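Local coordinates for protein 3-methyladenine dna-glycosylase (PDB 2JHN) that belongs to the AlkA group of DNA glycosylases and carries a helix-hairpin-helix domain of the HhH-GPD superfamily of DNA repair proteins, at residues R183-E194 with Y211-G219; S117-A125 with G160-L168. The protein carries 1 engineered substitution. All coordinates share one frame; numbering follows the deposited sequence. Where two conformers were deposited one is given.

Interaction 1. Residues R183-E194 with Y211-G219. With NA (sodium ion), chain E.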
ATOM      1  N   ARG A 183      -3.385   9.035  21.342  0.50 26.14           N
ATOM      2  CA  ARG A 183      -3.606  10.042  20.290  0.50 25.49           C
ATOM      3  C   ARG A 183      -3.898   9.405  18.935  0.50 25.05           C
ATOM      4  O   ARG A 183      -4.788   9.863  18.222  0.50 25.16           O
ATOM      5  CB  ARG A 183      -2.447  11.049  20.170  0.50 25.64           C
ATOM      6  CG  ARG A 183      -2.789  12.272  19.286  0.50 25.70           C
ATOM      7  CD  ARG A 183      -4.023  13.006  19.822  0.50 26.48           C
ATOM      8  NE  ARG A 183      -5.045  13.433  18.845  0.50 27.08           N
ATOM      9  CZ  ARG A 183      -4.843  13.784  17.574  0.50 28.73           C
ATOM     10  NH1 ARG A 183      -3.634  13.757  17.029  0.50 27.25           N
ATOM     11  NH2 ARG A 183      -5.881  14.160  16.830  0.50 30.94           N
ATOM     12  N   LYS A 184      -3.146   8.357  18.598  1.00 24.72           N
ATOM     13  CA  LYS A 184      -3.366   7.589  17.340  1.00 23.89           C
ATOM     14  C   LYS A 184      -4.807   7.054  17.316  1.00 22.79           C
ATOM     15  O   LYS A 184      -5.570   7.305  16.369  1.00 21.53           O
ATOM     16  CB  LYS A 184      -2.357   6.436  17.171  1.00 23.97           C
ATOM     17  CG  LYS A 184      -0.990   6.820  16.537  1.00 23.94           C
ATOM     18  CD  LYS A 184      -0.024   5.657  16.505  1.00 24.08           C
ATOM     19  CE  LYS A 184       1.365   6.106  16.038  1.00 24.21           C
ATOM     20  NZ  LYS A 184       2.285   4.953  15.944  1.00 25.38           N
ATOM     21  N   ALA A 185      -5.194   6.352  18.380  1.00 21.65           N
ATOM     22  CA  ALA A 185      -6.573   5.882  18.540  1.00 21.09           C
ATOM     23  C   ALA A 185      -7.574   7.003  18.380  1.00 20.91           C
ATOM     24  O   ALA A 185      -8.563   6.868  17.672  1.00 19.40           O
ATOM     25  CB  ALA A 185      -6.758   5.162  19.903  1.00 22.01           C
ATOM     26  N   GLU A 186      -7.300   8.134  19.019  1.00 20.68           N
ATOM     27  CA  GLU A 186      -8.135   9.308  18.907  1.00 21.76           C
ATOM     28  C   GLU A 186      -8.270   9.840  17.471  1.00 20.59           C
ATOM     29  O   GLU A 186      -9.355  10.173  17.028  1.00 20.41           O
ATOM     30  CB  GLU A 186      -7.575  10.401  19.819  1.00 22.56           C
ATOM     31  CG  GLU A 186      -7.921  10.185  21.269  1.00 27.45           C
ATOM     32  CD  GLU A 186      -7.589  11.382  22.140  1.00 33.99           C
ATOM     33  OE1 GLU A 186      -6.707  12.185  21.744  1.00 36.91           O
ATOM     34  OE2 GLU A 186      -8.208  11.507  23.221  1.00 35.57           O
ATOM     35  N   LEU A 187      -7.151   9.894  16.753  1.00 20.61           N
ATOM     36  CA  LEU A 187      -7.149  10.407  15.387  1.00 19.51           C
ATOM     37  C   LEU A 187      -7.882   9.449  14.414  1.00 18.55           C
ATOM     38  O   LEU A 187      -8.650   9.892  13.560  1.00 17.84           O
ATOM     39  CB  LEU A 187      -5.712  10.684  14.951  1.00 20.36           C
ATOM     40  CG  LEU A 187      -5.466  11.387  13.610  1.00 21.12           C
ATOM     41  CD1 LEU A 187      -6.279  12.683  13.497  1.00 21.16           C
ATOM     42  CD2 LEU A 187      -3.968  11.623  13.413  1.00 20.24           C
ATOM     43  N   ILE A 188      -7.643   8.147  14.558  1.00 17.32           N
ATOM     44  CA  ILE A 188      -8.315   7.142  13.723  1.00 18.07           C
ATOM     45  C   ILE A 188      -9.835   7.201  13.925  1.00 18.20           C
ATOM     46  O   ILE A 188     -10.603   7.208  12.969  1.00 18.32           O
ATOM     47  CB  ILE A 188      -7.707   5.730  13.928  1.00 16.84           C
ATOM     48  CG1 ILE A 188      -6.264   5.723  13.375  1.00 18.19           C
ATOM     49  CG2 ILE A 188      -8.606   4.648  13.264  1.00 16.47           C
ATOM     50  CD1 ILE A 188      -5.460   4.494  13.691  1.00 15.97           C
ATOM     51  N   VAL A 189     -10.275   7.297  15.181  1.00 19.17           N
ATOM     52  CA  VAL A 189     -11.706   7.442  15.443  1.00 18.94           C
ATOM     53  C   VAL A 189     -12.242   8.724  14.769  1.00 18.54           C
ATOM     54  O   VAL A 189     -13.284   8.710  14.116  1.00 18.29           O
ATOM     55  CB  VAL A 189     -12.012   7.366  16.963  1.00 19.65           C
ATOM     56  CG1 VAL A 189     -13.466   7.783  17.253  1.00 20.55           C
ATOM     57  CG2 VAL A 189     -11.741   5.952  17.488  1.00 20.70           C
ATOM     58  N   GLU A 190     -11.485   9.811  14.871  1.00 18.98           N
ATOM     59  CA  GLU A 190     -11.823  11.078  14.212  1.00 19.34           C
ATOM     60  C   GLU A 190     -12.054  10.919  12.690  1.00 18.48           C
ATOM     61  O   GLU A 190     -13.075  11.348  12.136  1.00 17.60           O
ATOM     62  CB  GLU A 190     -10.719  12.107  14.498  1.00 19.44           C
ATOM     63  CG  GLU A 190     -11.121  13.552  14.258  1.00 22.10           C
ATOM     64  CD  GLU A 190      -9.987  14.572  14.525  1.00 22.51           C
ATOM     65  OE1 GLU A 190      -9.056  14.301  15.327  1.00 28.05           O
ATOM     66  OE2 GLU A 190     -10.064  15.678  13.940  1.00 28.96           O
ATOM     67  N   ILE A 191     -11.111  10.252  12.033  1.00 17.02           N
ATOM     68  CA  ILE A 191     -11.205   9.976  10.611  1.00 16.49           C
ATOM     69  C   ILE A 191     -12.417   9.085  10.295  1.00 15.60           C
ATOM     70  O   ILE A 191     -13.115   9.295   9.293  1.00 15.30           O
ATOM     71  CB  ILE A 191      -9.871   9.356  10.088  1.00 16.37           C
ATOM     72  CG1 ILE A 191      -8.684  10.352  10.250  1.00 16.71           C
ATOM     73  CG2 ILE A 191     -10.040   8.816   8.671  1.00 16.51           C
ATOM     74  CD1 ILE A 191      -8.723  11.533   9.310  1.00 19.06           C
ATOM     75  N   ALA A 192     -12.695   8.114  11.170  1.00 16.37           N
ATOM     76  CA  ALA A 192     -13.842   7.198  10.975  1.00 15.95           C
ATOM     77  C   ALA A 192     -15.220   7.900  10.887  1.00 16.82           C
ATOM     78  O   ALA A 192     -16.158   7.412  10.234  1.00 16.28           O
ATOM     79  CB  ALA A 192     -13.849   6.101  12.077  1.00 15.72           C
ATOM     80  N   LYS A 193     -15.333   9.039  11.552  1.00 17.58           N
ATOM     81  CA  LYS A 193     -16.552   9.878  11.479  1.00 18.59           C
ATOM     82  C   LYS A 193     -16.810  10.563  10.124  1.00 19.06           C
ATOM     83  O   LYS A 193     -17.910  11.059   9.869  1.00 17.98           O
ATOM     84  CB  LYS A 193     -16.504  10.938  12.591  1.00 19.20           C
ATOM     85  CG  LYS A 193     -16.624  10.352  13.981  1.00 21.12           C
ATOM     86  CD  LYS A 193     -16.456  11.417  15.058  1.00 25.67           C
ATOM     87  CE  LYS A 193     -16.465  10.795  16.438  1.00 28.23           C
ATOM     88  NZ  LYS A 193     -16.309  11.844  17.486  1.00 32.50           N
ATOM     89  N   GLU A 194     -15.797  10.608   9.255  1.00 18.49           N
ATOM     90  CA  GLU A 194     -15.911  11.318   7.978  1.00 19.09           C
ATOM     91  C   GLU A 194     -16.767  10.557   6.980  1.00 20.14           C
ATOM     92  O   GLU A 194     -16.606   9.353   6.795  1.00 20.86           O
ATOM     93  CB  GLU A 194     -14.520  11.599   7.386  1.00 19.43           C
ATOM     94  CG  GLU A 194     -13.654  12.512   8.244  1.00 18.60           C
ATOM     95  CD  GLU A 194     -14.118  13.964   8.176  1.00 19.54           C
ATOM     96  OE1 GLU A 194     -14.001  14.599   7.113  1.00 20.72           O
ATOM     97  OE2 GLU A 194     -14.644  14.462   9.177  1.00 24.66           O
ATOM     98  N   TYR A 211      -6.929  18.789   2.886  1.00 14.01           N
ATOM     99  CA  TYR A 211      -7.885  18.049   3.695  1.00 14.03           C
ATOM    100  C   TYR A 211      -7.166  17.173   4.728  1.00 13.14           C
ATOM    101  O   TYR A 211      -7.465  17.238   5.937  1.00 12.74           O
ATOM    102  CB  TYR A 211      -8.819  17.231   2.821  1.00 14.36           C
ATOM    103  CG  TYR A 211      -9.740  16.305   3.590  1.00 15.21           C
ATOM    104  CD1 TYR A 211     -10.873  16.797   4.239  1.00 14.60           C
ATOM    105  CD2 TYR A 211      -9.471  14.931   3.661  1.00 16.65           C
ATOM    106  CE1 TYR A 211     -11.733  15.930   4.960  1.00 14.80           C
ATOM    107  CE2 TYR A 211     -10.297  14.058   4.356  1.00 15.92           C
ATOM    108  CZ  TYR A 211     -11.435  14.572   5.010  1.00 17.67           C
ATOM    109  OH  TYR A 211     -12.271  13.710   5.674  1.00 16.33           O
ATOM    110  N   LEU A 212      -6.194  16.387   4.266  1.00 11.79           N
ATOM    111  CA  LEU A 212      -5.486  15.481   5.186  1.00 11.57           C
ATOM    112  C   LEU A 212      -4.794  16.267   6.302  1.00 12.35           C
ATOM    113  O   LEU A 212      -4.958  15.952   7.467  1.00 12.61           O
ATOM    114  CB  LEU A 212      -4.494  14.581   4.426  1.00 11.50           C
ATOM    115  CG  LEU A 212      -5.230  13.589   3.512  1.00  9.89           C
ATOM    116  CD1 LEU A 212      -4.257  13.051   2.467  1.00 10.29           C
ATOM    117  CD2 LEU A 212      -5.812  12.466   4.374  1.00 11.53           C
ATOM    118  N   THR A 213      -4.084  17.332   5.937  1.00 13.20           N
ATOM    119  CA  THR A 213      -3.286  18.076   6.897  1.00 13.78           C
ATOM    120  C   THR A 213      -4.156  18.962   7.793  1.00 14.25           C
ATOM    121  O   THR A 213      -3.670  19.456   8.810  1.00 15.00           O
ATOM    122  CB  THR A 213      -2.169  18.933   6.241  1.00 12.41           C
ATOM    123  OG1 THR A 213      -2.736  19.805   5.255  1.00 14.30           O
ATOM    124  CG2 THR A 213      -1.103  18.035   5.600  1.00 13.94           C
ATOM    125  N   SER A 214      -5.420  19.128   7.432  1.00 14.46           N
ATOM    126  CA  SER A 214      -6.394  19.855   8.266  1.00 16.30           C
ATOM    127  C   SER A 214      -6.726  19.120   9.585  1.00 17.23           C
ATOM    128  O   SER A 214      -7.273  19.725  10.524  1.00 18.50           O
ATOM    129  CB  SER A 214      -7.671  20.195   7.467  1.00 15.98           C
ATOM    130  OG  SER A 214      -8.607  19.132   7.488  1.00 17.37           O
ATOM    131  N   PHE A 215      -6.413  17.829   9.662  1.00 16.65           N
ATOM    132  CA  PHE A 215      -6.549  17.090  10.913  1.00 16.96           C
ATOM    133  C   PHE A 215      -5.318  17.302  11.795  1.00 18.07           C
ATOM    134  O   PHE A 215      -4.189  17.219  11.321  1.00 16.77           O
ATOM    135  CB  PHE A 215      -6.765  15.593  10.625  1.00 17.18           C
ATOM    136  CG  PHE A 215      -8.076  15.297   9.943  1.00 17.57           C
ATOM    137  CD1 PHE A 215      -9.208  14.958  10.690  1.00 17.47           C
ATOM    138  CD2 PHE A 215      -8.185  15.366   8.558  1.00 15.69           C
ATOM    139  CE1 PHE A 215     -10.424  14.694  10.055  1.00 19.27           C
ATOM    140  CE2 PHE A 215      -9.413  15.085   7.914  1.00 18.27           C
ATOM    141  CZ  PHE A 215     -10.518  14.759   8.665  1.00 19.58           C
ATOM    142  N   LYS A 216      -5.526  17.589  13.083  1.00 18.92           N
ATOM    143  CA  LYS A 216      -4.387  17.754  13.990  1.00 20.36           C
ATOM    144  C   LYS A 216      -3.730  16.397  14.248  1.00 19.62           C
ATOM    145  O   LYS A 216      -4.352  15.473  14.795  1.00 20.76           O
ATOM    146  CB  LYS A 216      -4.808  18.444  15.294  1.00 20.50           C
ATOM    147  CG  LYS A 216      -5.751  17.617  16.148  1.00 23.26           C
ATOM    148  CD  LYS A 216      -6.472  18.442  17.245  1.00 24.79           C
ATOM    149  CE  LYS A 216      -7.494  17.579  17.971  1.00 28.45           C
ATOM    150  NZ  LYS A 216      -8.699  17.319  17.135  1.00 31.95           N
ATOM    151  N   GLY A 217      -2.480  16.272  13.817  1.00 18.05           N
ATOM    152  CA  GLY A 217      -1.724  15.043  14.015  1.00 17.60           C
ATOM    153  C   GLY A 217      -1.381  14.403  12.676  1.00 16.44           C
ATOM    154  O   GLY A 217      -0.636  13.408  12.622  1.00 16.14           O
ATOM    155  N   ILE A 218      -1.941  14.971  11.611  1.00 15.24           N
ATOM    156  CA  ILE A 218      -1.545  14.606  10.240  1.00 14.22           C
ATOM    157  C   ILE A 218      -0.731  15.767   9.666  1.00 13.65           C
ATOM    158  O   ILE A 218      -1.281  16.830   9.402  1.00 13.98           O
ATOM    159  CB  ILE A 218      -2.732  14.292   9.333  1.00 14.07           C
ATOM    160  CG1 ILE A 218      -3.565  13.126   9.919  1.00 15.02           C
ATOM    161  CG2 ILE A 218      -2.226  13.964   7.912  1.00 13.46           C
ATOM    162  CD1 ILE A 218      -4.699  12.607   9.032  1.00 14.93           C
ATOM    163  N   GLY A 219       0.559  15.537   9.454  1.00 12.78           N
ATOM    164  CA  GLY A 219       1.423  16.564   8.851  1.00 12.37           C
ATOM    165  C   GLY A 219       1.849  16.186   7.435  1.00 13.11           C
ATOM    166  O   GLY A 219       1.212  15.304   6.782  1.00 12.33           O
TER
HETATM  167 NA    NA E1298      -2.374  18.678  10.572  1.00 18.75          NA
HETATM  168  O   HOH W   1      -1.040  18.357  12.601  1.00 17.01           O
HETATM  169  O   HOH W   2      -0.543  20.270   9.874  1.00 19.18           O
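Phe215 fits its ring against one side of helix 182-192, and its path can be followed outward. CB lies 4.1 Å from Leu187 CD1. From there chi1 of -66° sets CG anti to the carbonyl carbon and carries the ring toward Ile191, whose CD1 sits 3.5 Å from the Phe215 ring centroid and only 6° off the normal, a CH-pi contact over the middle of the face. CD1 of Phe215 is met at the ring edge, near its plane, by Glu190 OE2 at 3.4 Å. At the far rim, CZ is 3.7 Å from Glu194 CD, the carboxylate turned 84° from the ring. Glu194 OE1 also approaches the edge of the Tyr211 ring, but the modelled 2.4 Å to Tyr211 OH is too short to be trusted in detail.

Beyond the ring the chain makes a type II turn from Phe215 to Ile218, the hairpin of the helix-hairpin-helix motif, which leads from helix 205-213 into helix 220-229. Ile218 CG1 rests 3.8 Å from Leu187 CD2. In the Arg183 conformer described here, one of two deposited, NH1 and NH2 both donate end-on to Lys216 O at 2.9 Å each; the oxygen is tilted slightly from the guanidinium plane and both bonds are bent. Glu190 OE1 forms salt bridges with Lys216 NZ and, in this conformer, with Arg183 NH2. Lys216 NZ also pairs with a MES molecule, probably from the crystallisation liquor.

The carbonyls of Thr213, Phe215 and Ile218 converge on a sodium ion that two waters also coordinate, one of them accepting from Gly217 N. The hairpin thus turns three carbonyl oxygens to a metal cation and a fourth, in one Arg183 conformer, to a guanidinium, consistent with a turn whose carbonyls suit positive charge while Phe215 and Ile218 supply an apolar anchor on the helix.

Interaction 2. Residues S117-A125 with G160-L168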
ATOM      1  N   SER A 117      -8.988   0.589   0.519  1.00 12.94           N
ATOM      2  CA  SER A 117      -9.907   1.726   0.691  1.00 11.97           C
ATOM      3  C   SER A 117      -9.106   2.912   1.213  1.00 11.98           C
ATOM      4  O   SER A 117      -8.048   2.732   1.834  1.00  9.29           O
ATOM      5  CB  SER A 117     -11.061   1.420   1.681  1.00 12.36           C
ATOM      6  OG  SER A 117     -10.620   1.324   3.047  1.00  9.10           O
ATOM      7  N   VAL A 118      -9.642   4.120   1.002  1.00 11.03           N
ATOM      8  CA  VAL A 118      -9.019   5.339   1.532  1.00 11.18           C
ATOM      9  C   VAL A 118      -8.928   5.288   3.060  1.00 11.19           C
ATOM     10  O   VAL A 118      -7.899   5.654   3.657  1.00  9.86           O
ATOM     11  CB  VAL A 118      -9.829   6.594   1.092  1.00 11.34           C
ATOM     12  CG1 VAL A 118      -9.325   7.878   1.814  1.00 13.07           C
ATOM     13  CG2 VAL A 118      -9.749   6.743  -0.421  1.00 11.64           C
ATOM     14  N   PHE A 119     -10.030   4.890   3.699  1.00 11.04           N
ATOM     15  CA  PHE A 119     -10.035   4.724   5.143  1.00 10.56           C
ATOM     16  C   PHE A 119      -8.898   3.829   5.648  1.00  9.85           C
ATOM     17  O   PHE A 119      -8.169   4.213   6.557  1.00  8.23           O
ATOM     18  CB  PHE A 119     -11.374   4.171   5.682  1.00 11.58           C
ATOM     19  CG  PHE A 119     -11.383   4.050   7.167  1.00 10.95           C
ATOM     20  CD1 PHE A 119     -11.209   5.188   7.961  1.00 11.95           C
ATOM     21  CD2 PHE A 119     -11.544   2.818   7.781  1.00 13.35           C
ATOM     22  CE1 PHE A 119     -11.212   5.108   9.337  1.00 13.32           C
ATOM     23  CE2 PHE A 119     -11.552   2.715   9.214  1.00 13.97           C
ATOM     24  CZ  PHE A 119     -11.389   3.851   9.977  1.00 13.58           C
ATOM     25  N   GLU A 120      -8.727   2.660   5.032  1.00  9.55           N
ATOM     26  CA  GLU A 120      -7.643   1.760   5.427  1.00  9.47           C
ATOM     27  C   GLU A 120      -6.272   2.434   5.256  1.00  9.67           C
ATOM     28  O   GLU A 120      -5.410   2.330   6.137  1.00  9.33           O
ATOM     29  CB  GLU A 120      -7.739   0.443   4.658  1.00 10.05           C
ATOM     30  CG  GLU A 120      -6.551  -0.511   4.890  1.00 10.02           C
ATOM     31  CD  GLU A 120      -6.553  -1.720   3.959  1.00 10.12           C
ATOM     32  OE1 GLU A 120      -7.462  -1.854   3.110  1.00 12.22           O
ATOM     33  OE2 GLU A 120      -5.597  -2.544   4.098  1.00 14.98           O
ATOM     34  N   GLY A 121      -6.069   3.100   4.120  1.00  8.56           N
ATOM     35  CA  GLY A 121      -4.797   3.802   3.843  1.00  9.09           C
ATOM     36  C   GLY A 121      -4.480   4.878   4.870  1.00  9.32           C
ATOM     37  O   GLY A 121      -3.350   4.954   5.360  1.00  9.19           O
ATOM     38  N   ILE A 122      -5.474   5.707   5.219  1.00  9.09           N
ATOM     39  CA  ILE A 122      -5.246   6.729   6.251  1.00  9.88           C
ATOM     40  C   ILE A 122      -4.939   6.115   7.628  1.00  9.94           C
ATOM     41  O   ILE A 122      -3.964   6.509   8.280  1.00  9.57           O
ATOM     42  CB  ILE A 122      -6.414   7.779   6.362  1.00  9.59           C
ATOM     43  CG1 ILE A 122      -6.606   8.515   5.027  1.00 10.10           C
ATOM     44  CG2 ILE A 122      -6.111   8.789   7.513  1.00 10.42           C
ATOM     45  CD1 ILE A 122      -7.924   9.319   4.948  1.00 10.61           C
ATOM     46  N   ALA A 123      -5.762   5.150   8.048  1.00 10.24           N
ATOM     47  CA  ALA A 123      -5.597   4.500   9.341  1.00 11.28           C
ATOM     48  C   ALA A 123      -4.192   3.897   9.444  1.00 12.11           C
ATOM     49  O   ALA A 123      -3.461   4.130  10.430  1.00 12.26           O
ATOM     50  CB  ALA A 123      -6.689   3.424   9.550  1.00 11.95           C
ATOM     51  N   LYS A 124      -3.773   3.160   8.420  1.00 12.99           N
ATOM     52  CA  LYS A 124      -2.451   2.536   8.476  1.00 13.74           C
ATOM     53  C   LYS A 124      -1.307   3.572   8.476  1.00 13.51           C
ATOM     54  O   LYS A 124      -0.293   3.391   9.177  1.00 13.17           O
ATOM     55  CB  LYS A 124      -2.285   1.457   7.373  1.00 13.64           C
ATOM     56  CG  LYS A 124      -3.197   0.237   7.568  1.00 14.58           C
ATOM     57  CD  LYS A 124      -2.988  -0.840   6.508  1.00 16.39           C
ATOM     58  CE  LYS A 124      -2.497  -2.137   7.149  1.00 20.73           C
ATOM     59  NZ  LYS A 124      -2.015  -3.224   6.194  1.00 20.81           N
ATOM     60  N   ALA A 125      -1.483   4.679   7.742  1.00 12.56           N
ATOM     61  CA  ALA A 125      -0.460   5.731   7.728  1.00 13.05           C
ATOM     62  C   ALA A 125      -0.280   6.351   9.133  1.00 13.95           C
ATOM     63  O   ALA A 125       0.838   6.638   9.559  1.00 14.33           O
ATOM     64  CB  ALA A 125      -0.782   6.817   6.660  1.00 12.12           C
ATOM     65  N   GLY A 160     -10.651  -8.913   6.515  1.00 17.94           N
ATOM     66  CA  GLY A 160     -10.765  -7.546   5.961  1.00 16.93           C
ATOM     67  C   GLY A 160     -10.327  -6.471   6.952  1.00 15.95           C
ATOM     68  O   GLY A 160     -10.334  -6.690   8.167  1.00 16.48           O
ATOM     69  N   PHE A 161      -9.931  -5.293   6.453  1.00 15.54           N
ATOM     70  CA  PHE A 161      -9.646  -4.186   7.342  1.00 14.96           C
ATOM     71  C   PHE A 161     -10.974  -3.660   7.940  1.00 14.45           C
ATOM     72  O   PHE A 161     -11.967  -3.600   7.240  1.00 15.99           O
ATOM     73  CB  PHE A 161      -8.904  -3.037   6.624  1.00 14.92           C
ATOM     74  CG  PHE A 161      -8.252  -2.077   7.580  1.00 13.23           C
ATOM     75  CD1 PHE A 161      -7.028  -2.394   8.178  1.00 11.70           C
ATOM     76  CD2 PHE A 161      -8.892  -0.876   7.942  1.00 13.53           C
ATOM     77  CE1 PHE A 161      -6.449  -1.531   9.090  1.00 12.51           C
ATOM     78  CE2 PHE A 161      -8.311  -0.009   8.869  1.00 13.32           C
ATOM     79  CZ  PHE A 161      -7.093  -0.327   9.434  1.00 15.00           C
ATOM     80  N   PRO A 162     -10.986  -3.301   9.232  1.00 15.48           N
ATOM     81  CA  PRO A 162     -12.211  -2.753   9.882  1.00 16.01           C
ATOM     82  C   PRO A 162     -12.878  -1.627   9.082  1.00 17.11           C
ATOM     83  O   PRO A 162     -12.172  -0.745   8.565  1.00 16.34           O
ATOM     84  CB  PRO A 162     -11.682  -2.234  11.216  1.00 15.41           C
ATOM     85  CG  PRO A 162     -10.524  -3.158  11.522  1.00 16.24           C
ATOM     86  CD  PRO A 162      -9.866  -3.401  10.175  1.00 14.60           C
ATOM     87  N   THR A 163     -14.215  -1.684   8.973  1.00 17.14           N
ATOM     88  CA  THR A 163     -15.017  -0.630   8.348  1.00 18.21           C
ATOM     89  C   THR A 163     -14.975   0.591   9.264  1.00 17.61           C
ATOM     90  O   THR A 163     -14.610   0.468  10.428  1.00 15.93           O
ATOM     91  CB  THR A 163     -16.504  -1.048   8.170  1.00 18.99           C
ATOM     92  OG1 THR A 163     -17.052  -1.371   9.454  1.00 18.77           O
ATOM     93  CG2 THR A 163     -16.646  -2.251   7.206  1.00 19.84           C
ATOM     94  N   GLN A 164     -15.349   1.766   8.746  1.00 17.95           N
ATOM     95  CA  GLN A 164     -15.428   2.961   9.605  1.00 17.93           C
ATOM     96  C   GLN A 164     -16.374   2.724  10.787  1.00 18.53           C
ATOM     97  O   GLN A 164     -16.063   3.086  11.914  1.00 18.13           O
ATOM     98  CB  GLN A 164     -15.823   4.205   8.801  1.00 18.22           C
ATOM     99  CG  GLN A 164     -14.809   4.545   7.699  1.00 18.34           C
ATOM    100  CD  GLN A 164     -15.217   5.741   6.883  1.00 17.70           C
ATOM    101  OE1 GLN A 164     -15.122   5.727   5.657  1.00 18.20           O
ATOM    102  NE2 GLN A 164     -15.667   6.806   7.564  1.00 17.66           N
ATOM    103  N   GLU A 165     -17.483   2.050  10.508  1.00 19.69           N
ATOM    104  CA  GLU A 165     -18.481   1.655  11.532  1.00 21.71           C
ATOM    105  C   GLU A 165     -17.926   0.803  12.670  1.00 20.32           C
ATOM    106  O   GLU A 165     -18.221   1.060  13.836  1.00 19.86           O
ATOM    107  CB  GLU A 165     -19.651   0.927  10.854  1.00 21.90           C
ATOM    108  CG  GLU A 165     -20.515   1.834   9.999  1.00 27.00           C
ATOM    109  CD  GLU A 165     -20.115   1.876   8.514  1.00 33.13           C
ATOM    110  OE1 GLU A 165     -18.986   1.453   8.130  1.00 33.31           O
ATOM    111  OE2 GLU A 165     -20.954   2.343   7.712  1.00 35.16           O
ATOM    112  N   ALA A 166     -17.110  -0.196  12.310  1.00 19.73           N
ATOM    113  CA  ALA A 166     -16.466  -1.113  13.248  1.00 19.11           C
ATOM    114  C   ALA A 166     -15.486  -0.379  14.155  1.00 18.85           C
ATOM    115  O   ALA A 166     -15.393  -0.676  15.342  1.00 18.66           O
ATOM    116  CB  ALA A 166     -15.755  -2.246  12.484  1.00 18.87           C
ATOM    117  N   ILE A 167     -14.764   0.586  13.580  1.00 18.14           N
ATOM    118  CA  ILE A 167     -13.844   1.452  14.328  1.00 18.21           C
ATOM    119  C   ILE A 167     -14.546   2.374  15.334  1.00 18.54           C
ATOM    120  O   ILE A 167     -14.086   2.543  16.474  1.00 17.79           O
ATOM    121  CB  ILE A 167     -12.941   2.272  13.350  1.00 18.18           C
ATOM    122  CG1 ILE A 167     -11.994   1.311  12.619  1.00 16.64           C
ATOM    123  CG2 ILE A 167     -12.158   3.381  14.086  1.00 17.90           C
ATOM    124  CD1 ILE A 167     -11.062   0.484  13.551  1.00 16.83           C
ATOM    125  N   LEU A 168     -15.657   2.961  14.906  1.00 19.28           N
ATOM    126  CA  LEU A 168     -16.435   3.814  15.791  1.00 21.25           C
ATOM    127  C   LEU A 168     -16.920   3.004  17.002  1.00 22.65           C
ATOM    128  O   LEU A 168     -16.854   3.478  18.143  1.00 23.59           O
ATOM    129  CB  LEU A 168     -17.592   4.472  15.020  1.00 21.06           C
ATOM    130  CG  LEU A 168     -17.167   5.552  13.999  1.00 22.91           C
ATOM    131  CD1 LEU A 168     -18.388   6.089  13.280  1.00 24.60           C
ATOM    132  CD2 LEU A 168     -16.369   6.697  14.644  1.00 24.90           C
TER
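The ring of Phe119 takes Gln164 CG over one face, 3.6 Å from its centroid, while Pro162 O and Ile167 CG1 stand at its edge, in the ring plane, 3.6 Å and 3.7 Å from Phe119 CE2. The Phe161 ring is covered on both faces: Glu120 CG approaches one side, 3.5 Å from Phe161 CG, and CD of the following Pro162 lies over the opposite side, both offset toward the rim. Phe119 CE2 meets the edge of this second ring, 4.2 Å from Phe161 CE2.

With chi1 at -178°, Phe119 CG lies anti to the backbone N, and the ring reaches between Pro162 and the first turn of helix 164-177. The Gln164 amide plane is 29° from the ring, and its NE2 is held by the carbonyls of Ala192 and Glu194. Helices 118-127 and 164-177 each begin with a capping bond, Ser117 OG accepting from Glu120 N and Thr163 OG1 from Ala166 N. The contact therefore joins two N-terminal helix ends within the helical part of the glycosylase, the second reached through the two-stranded hairpin 150-159.

Along helix 118-127 the Phe161 ring runs past Glu120 to the next turn, where Ala123 CB comes 3.8 Å from Phe161 CZ and Lys124 CG lies 4.0 Å from Phe161 CE1. The extended Glu120 chain keeps its carboxylate only 6° from parallel with the Phe161 ring, and OE1 pairs with Arg37 of strand 34-41, in the TATA-box binding protein-like domain. Lys124, sliding past the ring in the opposite direction, takes NZ to the carbonyl of Thr26, a residue of the same domain that binds another sodium ion.

Interactions 2 and 1 come in series along the chain, their centres 12 Å apart. Helices 164-177 and 182-192 are consecutive: the first begins in interaction 2, the second supplies one side of interaction 1. The two contacts touch directly, through the amide of Gln164 at residues 192-194 and through Leu168, which packs on Ala192. Helix 118-127 continues from interaction 2 to Ile126, which touches Leu187. Helix 182-192 thus stands between the sodium-bound hairpin and the buried aromatic pair, connecting the helix-hairpin-helix motif to the start of helix 164-177 and to helix 118-127, whose Glu120 and Lys124 reach the N-terminal domain.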